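Local coordinates for protein desmoplakin (Homo sapiens, PDB 3R6N) that probably helps anchor intermediate filaments to desmosomes in cell adhesion, with a rigid four-spectrin-repeat fragment in its plakin domain, at residues Tyr214-Pro227 and Gln240-Tyr254. Sequence-based numbering, arbitrary orientation.
Sequences YLKGLQDSIRKKYP and QIKELEKEREKILEY
Tyr226 and Glu247 meet between two antiparallel helical segments, 214-225 and 240-254, whose axes run at 166° and come no nearer than 12.5 Å, bridged largely by side chains such as Tyr, Glu and Lys. Just past the last turn of its helix, Tyr226 lays its ring against the other segment and has more of its surface buried there than any other residue of 214-227. Leu244 CD1 lies over one face of that ring in a CH-pi contact, 3.6 Å from the centroid, while CG of Lys225 covers the opposite face. Gln240, its chain bent at chi2, brings OE1 to the ring edge, 3.3 Å from Tyr226 CE2. The carboxylate of Glu247 stands perpendicular to the Tyr226 ring and takes two bonds on a single oxygen. Tyr226 OH donates to the anti lone pair of Glu247 OE2 (3.0 Å), and Lys225 NZ forms a salt bridge to that OE2 at 2.7 Å. Lys225 reaches it with a fully extended chain, CG anti to the backbone N (chi1 -176°), and the ammonium probably also feels the more distant charge of Glu243. CD1 of Ile222 packs against the same carboxylate. Both segments lie in a spectrin-like repeat, a family of helical bundles, and helix 340-384 packs alongside them here: its Ile356 touches Leu218, its Leu357 touches Ile251, and Trp360 NE1 hydrogen-bonds to Leu244 O. Farther along, Tyr254 directs its edge at the face of Tyr214 in a T-shaped pair, centroids 5.2 Å apart and planes at 64°, though its fine detail is doubtful because the Tyr254 hydroxyl is modelled too close to the Tyr214 ring. Leu215 CD2 sits over one face of the Tyr254 ring, toward its rim; Leu218 CD2 approaches obliquely, 3.5 Å from Tyr254 CE2.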
loop_
_atom_site.group_PDB
_atom_site.type_symbol
_atom_site.label_atom_id
_atom_site.label_comp_id
_atom_site.label_asym_id
_atom_site.label_seq_id
_atom_site.Cartn_x
_atom_site.Cartn_y
_atom_site.Cartn_z
ATOM N N TYR A 214 -1.778 26.458 7.067
ATOM C CA TYR A 214 -3.011 27.172 7.370
ATOM C C TYR A 214 -3.030 27.663 8.817
ATOM O O TYR A 214 -3.194 28.852 9.076
ATOM C CB TYR A 214 -4.216 26.263 7.107
ATOM C CG TYR A 214 -5.548 26.977 7.061
ATOM C CD1 TYR A 214 -5.818 28.045 7.907
ATOM C CD2 TYR A 214 -6.537 26.580 6.171
ATOM C CE1 TYR A 214 -7.033 28.699 7.867
ATOM C CE2 TYR A 214 -7.755 27.225 6.122
ATOM C CZ TYR A 214 -8.000 28.287 6.972
ATOM O OH TYR A 214 -9.215 28.937 6.928
ATOM N N LEU A 215 -2.860 26.737 9.752
ATOM C CA LEU A 215 -2.959 27.050 11.171
ATOM C C LEU A 215 -1.812 27.935 11.646
ATOM O O LEU A 215 -1.882 28.532 12.718
ATOM C CB LEU A 215 -3.008 25.762 11.995
ATOM C CG LEU A 215 -3.997 24.707 11.499
ATOM C CD1 LEU A 215 -4.018 23.516 12.438
ATOM C CD2 LEU A 215 -5.387 25.301 11.352
ATOM N N LYS A 216 -0.752 28.015 10.856
ATOM C CA LYS A 216 0.361 28.883 11.202
ATOM C C LYS A 216 0.083 30.280 10.664
ATOM O O LYS A 216 0.373 31.280 11.321
ATOM C CB LYS A 216 1.673 28.333 10.641
ATOM C CG LYS A 216 2.916 29.005 11.201
ATOM C CD LYS A 216 4.183 28.270 10.786
ATOM C CE LYS A 216 5.417 28.900 11.413
ATOM N NZ LYS A 216 6.672 28.261 10.934
ATOM N N GLY A 217 -0.496 30.339 9.471
ATOM C CA GLY A 217 -0.845 31.603 8.849
ATOM C C GLY A 217 -2.176 32.136 9.341
ATOM O O GLY A 217 -2.627 33.198 8.914
ATOM N N LEU A 218 -2.807 31.391 10.242
ATOM C CA LEU A 218 -4.071 31.810 10.836
ATOM C C LEU A 218 -3.795 32.457 12.186
ATOM O O LEU A 218 -4.535 33.332 12.634
ATOM C CB LEU A 218 -5.009 30.612 10.999
ATOM C CG LEU A 218 -6.487 30.920 11.239
ATOM C CD1 LEU A 218 -7.038 31.769 10.106
ATOM C CD2 LEU A 218 -7.285 29.636 11.384
ATOM N N GLN A 219 -2.716 32.021 12.826
ATOM C CA GLN A 219 -2.291 32.587 14.097
ATOM C C GLN A 219 -1.951 34.066 13.941
ATOM O O GLN A 219 -2.039 34.839 14.895
ATOM C CB GLN A 219 -1.087 31.818 14.642
ATOM C CG GLN A 219 -0.489 32.405 15.911
ATOM C CD GLN A 219 0.582 31.515 16.514
ATOM O OE1 GLN A 219 1.494 31.994 17.190
ATOM N NE2 GLN A 219 0.475 30.210 16.273
ATOM N N ASP A 220 -1.568 34.459 12.732
ATOM C CA ASP A 220 -1.235 35.850 12.458
ATOM C C ASP A 220 -2.417 36.587 11.835
ATOM O O ASP A 220 -2.655 37.757 12.131
ATOM C CB ASP A 220 -0.014 35.942 11.543
ATOM C CG ASP A 220 0.519 37.357 11.423
ATOM O OD1 ASP A 220 0.507 38.084 12.439
ATOM O OD2 ASP A 220 0.946 37.743 10.315
ATOM N N SER A 221 -3.153 35.893 10.972
ATOM C CA SER A 221 -4.326 36.469 10.320
ATOM C C SER A 221 -5.316 37.028 11.337
ATOM O O SER A 221 -5.748 38.177 11.232
ATOM C CB SER A 221 -5.018 35.423 9.445
ATOM O OG SER A 221 -6.304 35.865 9.041
ATOM N N ILE A 222 -5.670 36.205 12.319
ATOM C CA ILE A 222 -6.651 36.576 13.333
ATOM C C ILE A 222 -6.221 37.797 14.147
ATOM O O ILE A 222 -6.978 38.757 14.285
ATOM C CB ILE A 222 -6.937 35.399 14.288
ATOM C CG1 ILE A 222 -7.484 34.204 13.509
ATOM C CG2 ILE A 222 -7.914 35.816 15.371
ATOM C CD1 ILE A 222 -8.716 34.521 12.690
ATOM N N ARG A 223 -5.005 37.752 14.679
ATOM C CA ARG A 223 -4.496 38.817 15.539
ATOM C C ARG A 223 -4.579 40.189 14.869
ATOM O O ARG A 223 -4.721 41.212 15.538
ATOM C CB ARG A 223 -3.055 38.513 15.948
ATOM C CG ARG A 223 -2.588 39.244 17.193
ATOM C CD ARG A 223 -1.245 38.708 17.655
ATOM N NE ARG A 223 -1.265 37.255 17.799
ATOM C CZ ARG A 223 -0.207 36.521 18.123
ATOM N NH1 ARG A 223 0.965 37.102 18.341
ATOM N NH2 ARG A 223 -0.317 35.204 18.231
ATOM N N LYS A 224 -4.492 40.198 13.542
ATOM C CA LYS A 224 -4.582 41.427 12.763
ATOM C C LYS A 224 -6.037 41.795 12.486
ATOM O O LYS A 224 -6.379 42.970 12.381
ATOM C CB LYS A 224 -3.823 41.271 11.444
ATOM C CG LYS A 224 -4.003 42.426 10.479
ATOM C CD LYS A 224 -3.321 42.139 9.153
ATOM C CE LYS A 224 -3.522 43.280 8.168
ATOM N NZ LYS A 224 -2.920 42.963 6.845
ATOM N N LYS A 225 -6.888 40.783 12.367
ATOM C CA LYS A 225 -8.304 40.996 12.094
ATOM C C LYS A 225 -9.045 41.490 13.336
ATOM O O LYS A 225 -10.087 42.138 13.232
ATOM C CB LYS A 225 -8.939 39.705 11.567
ATOM C CG LYS A 225 -10.399 39.837 11.163
ATOM C CD LYS A 225 -10.970 38.496 10.719
ATOM C CE LYS A 225 -12.456 38.604 10.412
ATOM N NZ LYS A 225 -13.056 37.291 10.044
ATOM N N TYR A 226 -8.504 41.180 14.511
ATOM C CA TYR A 226 -9.112 41.602 15.768
ATOM C C TYR A 226 -8.096 42.282 16.677
ATOM O O TYR A 226 -7.432 41.621 17.475
ATOM C CB TYR A 226 -9.732 40.410 16.503
ATOM C CG TYR A 226 -10.724 39.610 15.687
ATOM C CD1 TYR A 226 -10.483 38.275 15.378
ATOM C CD2 TYR A 226 -11.901 40.185 15.228
ATOM C CE1 TYR A 226 -11.389 37.538 14.634
ATOM C CE2 TYR A 226 -12.812 39.456 14.483
ATOM C CZ TYR A 226 -12.551 38.134 14.188
ATOM O OH TYR A 226 -13.456 37.410 13.446
ATOM N N PRO A 227 -7.969 43.611 16.556
ATOM C CA PRO A 227 -7.125 44.390 17.461
ATOM C C PRO A 227 -7.916 44.768 18.703
ATOM O O PRO A 227 -9.131 44.957 18.619
ATOM C CB PRO A 227 -6.819 45.635 16.639
ATOM C CG PRO A 227 -8.065 45.842 15.851
ATOM C CD PRO A 227 -8.586 44.458 15.520
ATOM N N GLN A 240 -17.769 42.909 16.834
ATOM C CA GLN A 240 -16.516 42.171 16.722
ATOM C C GLN A 240 -16.605 40.850 17.469
ATOM O O GLN A 240 -16.106 39.827 17.006
ATOM C CB GLN A 240 -15.355 42.996 17.276
ATOM C CG GLN A 240 -14.800 44.026 16.308
ATOM C CD GLN A 240 -13.910 43.408 15.245
ATOM O OE1 GLN A 240 -14.300 42.454 14.567
ATOM N NE2 GLN A 240 -12.703 43.946 15.099
ATOM N N ILE A 241 -17.242 40.884 18.634
ATOM C CA ILE A 241 -17.434 39.688 19.442
ATOM C C ILE A 241 -18.317 38.672 18.727
ATOM O O ILE A 241 -18.106 37.467 18.840
ATOM C CB ILE A 241 -18.060 40.028 20.803
ATOM C CG1 ILE A 241 -17.071 40.816 21.655
ATOM C CG2 ILE A 241 -18.471 38.764 21.532
ATOM C CD1 ILE A 241 -17.538 41.024 23.072
ATOM N N LYS A 242 -19.308 39.162 17.991
ATOM C CA LYS A 242 -20.202 38.277 17.255
ATOM C C LYS A 242 -19.463 37.550 16.137
ATOM O O LYS A 242 -19.655 36.352 15.935
ATOM C CB LYS A 242 -21.412 39.042 16.716
ATOM C CG LYS A 242 -22.403 39.433 17.798
ATOM C CD LYS A 242 -23.565 40.240 17.249
ATOM C CE LYS A 242 -24.507 40.664 18.369
ATOM N NZ LYS A 242 -25.590 41.568 17.891
ATOM N N GLU A 243 -18.612 38.273 15.416
ATOM C CA GLU A 243 -17.767 37.649 14.406
ATOM C C GLU A 243 -16.752 36.727 15.070
ATOM O O GLU A 243 -16.416 35.666 14.546
ATOM C CB GLU A 243 -17.042 38.705 13.569
ATOM C CG GLU A 243 -17.863 39.267 12.425
ATOM C CD GLU A 243 -17.057 40.201 11.542
ATOM O OE1 GLU A 243 -16.837 41.363 11.949
ATOM O OE2 GLU A 243 -16.637 39.772 10.445
ATOM N N LEU A 244 -16.273 37.142 16.235
ATOM C CA LEU A 244 -15.277 36.383 16.973
ATOM C C LEU A 244 -15.838 35.037 17.421
ATOM O O LEU A 244 -15.087 34.110 17.713
ATOM C CB LEU A 244 -14.805 37.184 18.186
ATOM C CG LEU A 244 -13.513 36.735 18.865
ATOM C CD1 LEU A 244 -12.318 37.049 17.981
ATOM C CD2 LEU A 244 -13.371 37.409 20.217
ATOM N N GLU A 245 -17.160 34.935 17.481
ATOM C CA GLU A 245 -17.801 33.694 17.898
ATOM C C GLU A 245 -18.095 32.795 16.702
ATOM O O GLU A 245 -18.229 31.580 16.846
ATOM C CB GLU A 245 -19.066 33.979 18.708
ATOM C CG GLU A 245 -18.799 34.818 19.949
ATOM C CD GLU A 245 -19.954 34.824 20.927
ATOM O OE1 GLU A 245 -20.556 33.751 21.142
ATOM O OE2 GLU A 245 -20.258 35.901 21.484
ATOM N N LYS A 246 -18.187 33.396 15.520
ATOM C CA LYS A 246 -18.285 32.623 14.288
ATOM C C LYS A 246 -16.950 31.940 14.040
ATOM O O LYS A 246 -16.898 30.822 13.532
ATOM C CB LYS A 246 -18.631 33.520 13.097
ATOM C CG LYS A 246 -20.061 33.389 12.594
ATOM C CD LYS A 246 -21.034 34.174 13.459
ATOM C CE LYS A 246 -22.435 34.162 12.865
ATOM N NZ LYS A 246 -23.359 35.084 13.591
ATOM N N GLU A 247 -15.874 32.624 14.412
ATOM C CA GLU A 247 -14.523 32.112 14.221
ATOM C C GLU A 247 -14.284 30.848 15.031
ATOM O O GLU A 247 -13.710 29.883 14.531
ATOM C CB GLU A 247 -13.491 33.169 14.609
ATOM C CG GLU A 247 -13.484 34.402 13.717
ATOM C CD GLU A 247 -12.619 34.231 12.483
ATOM O OE1 GLU A 247 -12.112 33.111 12.258
ATOM O OE2 GLU A 247 -12.441 35.223 11.742
ATOM N N ARG A 248 -14.720 30.858 16.286
ATOM C CA ARG A 248 -14.523 29.707 17.157
ATOM C C ARG A 248 -15.171 28.463 16.564
ATOM O O ARG A 248 -14.609 27.370 16.623
ATOM C CB ARG A 248 -15.068 29.971 18.562
ATOM C CG ARG A 248 -14.803 28.830 19.533
ATOM C CD ARG A 248 -15.458 29.065 20.882
ATOM N NE ARG A 248 -15.370 27.886 21.743
ATOM C CZ ARG A 248 -14.319 27.593 22.503
ATOM N NH1 ARG A 248 -13.262 28.393 22.512
ATOM N NH2 ARG A 248 -14.326 26.502 23.255
ATOM N N GLU A 249 -16.355 28.635 15.991
ATOM C CA GLU A 249 -17.054 27.528 15.356
ATOM C C GLU A 249 -16.182 26.919 14.272
ATOM O O GLU A 249 -16.095 25.699 14.144
ATOM C CB GLU A 249 -18.373 28.002 14.750
ATOM C CG GLU A 249 -19.352 28.561 15.763
ATOM C CD GLU A 249 -20.682 28.939 15.136
ATOM O OE1 GLU A 249 -20.878 28.639 13.936
ATOM O OE2 GLU A 249 -21.529 29.533 15.844
ATOM N N LYS A 250 -15.533 27.780 13.496
ATOM C CA LYS A 250 -14.686 27.333 12.399
ATOM C C LYS A 250 -13.436 26.617 12.895
ATOM O O LYS A 250 -12.969 25.666 12.266
ATOM C CB LYS A 250 -14.303 28.508 11.499
ATOM C CG LYS A 250 -15.474 29.081 10.726
ATOM C CD LYS A 250 -15.046 30.202 9.799
ATOM C CE LYS A 250 -16.243 30.766 9.051
ATOM N NZ LYS A 250 -15.877 31.931 8.203
ATOM N N ILE A 251 -12.893 27.071 14.019
ATOM C CA ILE A 251 -11.709 26.429 14.573
ATOM C C ILE A 251 -12.089 25.212 15.410
ATOM O O ILE A 251 -11.233 24.579 16.025
ATOM C CB ILE A 251 -10.830 27.402 15.392
ATOM C CG1 ILE A 251 -11.444 27.686 16.759
ATOM C CG2 ILE A 251 -10.597 28.695 14.625
ATOM C CD1 ILE A 251 -10.600 28.617 17.596
ATOM N N LEU A 252 -13.378 24.893 15.431
ATOM C CA LEU A 252 -13.838 23.641 16.015
ATOM C C LEU A 252 -13.978 22.606 14.912
ATOM O O LEU A 252 -13.946 21.402 15.165
ATOM C CB LEU A 252 -15.166 23.829 16.742
ATOM C CG LEU A 252 -15.041 24.230 18.213
ATOM C CD1 LEU A 252 -16.395 24.606 18.794
ATOM C CD2 LEU A 252 -14.399 23.109 19.016
ATOM N N GLU A 253 -14.135 23.092 13.686
ATOM C CA GLU A 253 -14.163 22.233 12.513
ATOM C C GLU A 253 -12.746 21.803 12.170
ATOM O O GLU A 253 -12.537 20.780 11.523
ATOM C CB GLU A 253 -14.805 22.957 11.327
ATOM C CG GLU A 253 -16.308 23.155 11.462
ATOM C CD GLU A 253 -16.888 24.045 10.374
ATOM O OE1 GLU A 253 -16.104 24.609 9.579
ATOM O OE2 GLU A 253 -18.130 24.181 10.320
ATOM N N TYR A 254 -11.774 22.596 12.608
ATOM C CA TYR A 254 -10.370 22.243 12.441
ATOM C C TYR A 254 -10.003 21.104 13.379
ATOM O O TYR A 254 -9.347 20.147 12.977
ATOM C CB TYR A 254 -9.468 23.441 12.730
ATOM C CG TYR A 254 -9.583 24.562 11.726
ATOM C CD1 TYR A 254 -9.831 24.301 10.386
ATOM C CD2 TYR A 254 -9.436 25.886 12.122
ATOM C CE1 TYR A 254 -9.934 25.330 9.466
ATOM C CE2 TYR A 254 -9.536 26.920 11.216
ATOM C CZ TYR A 254 -9.784 26.638 9.890
ATOM O OH TYR A 254 -9.885 27.672 8.992
#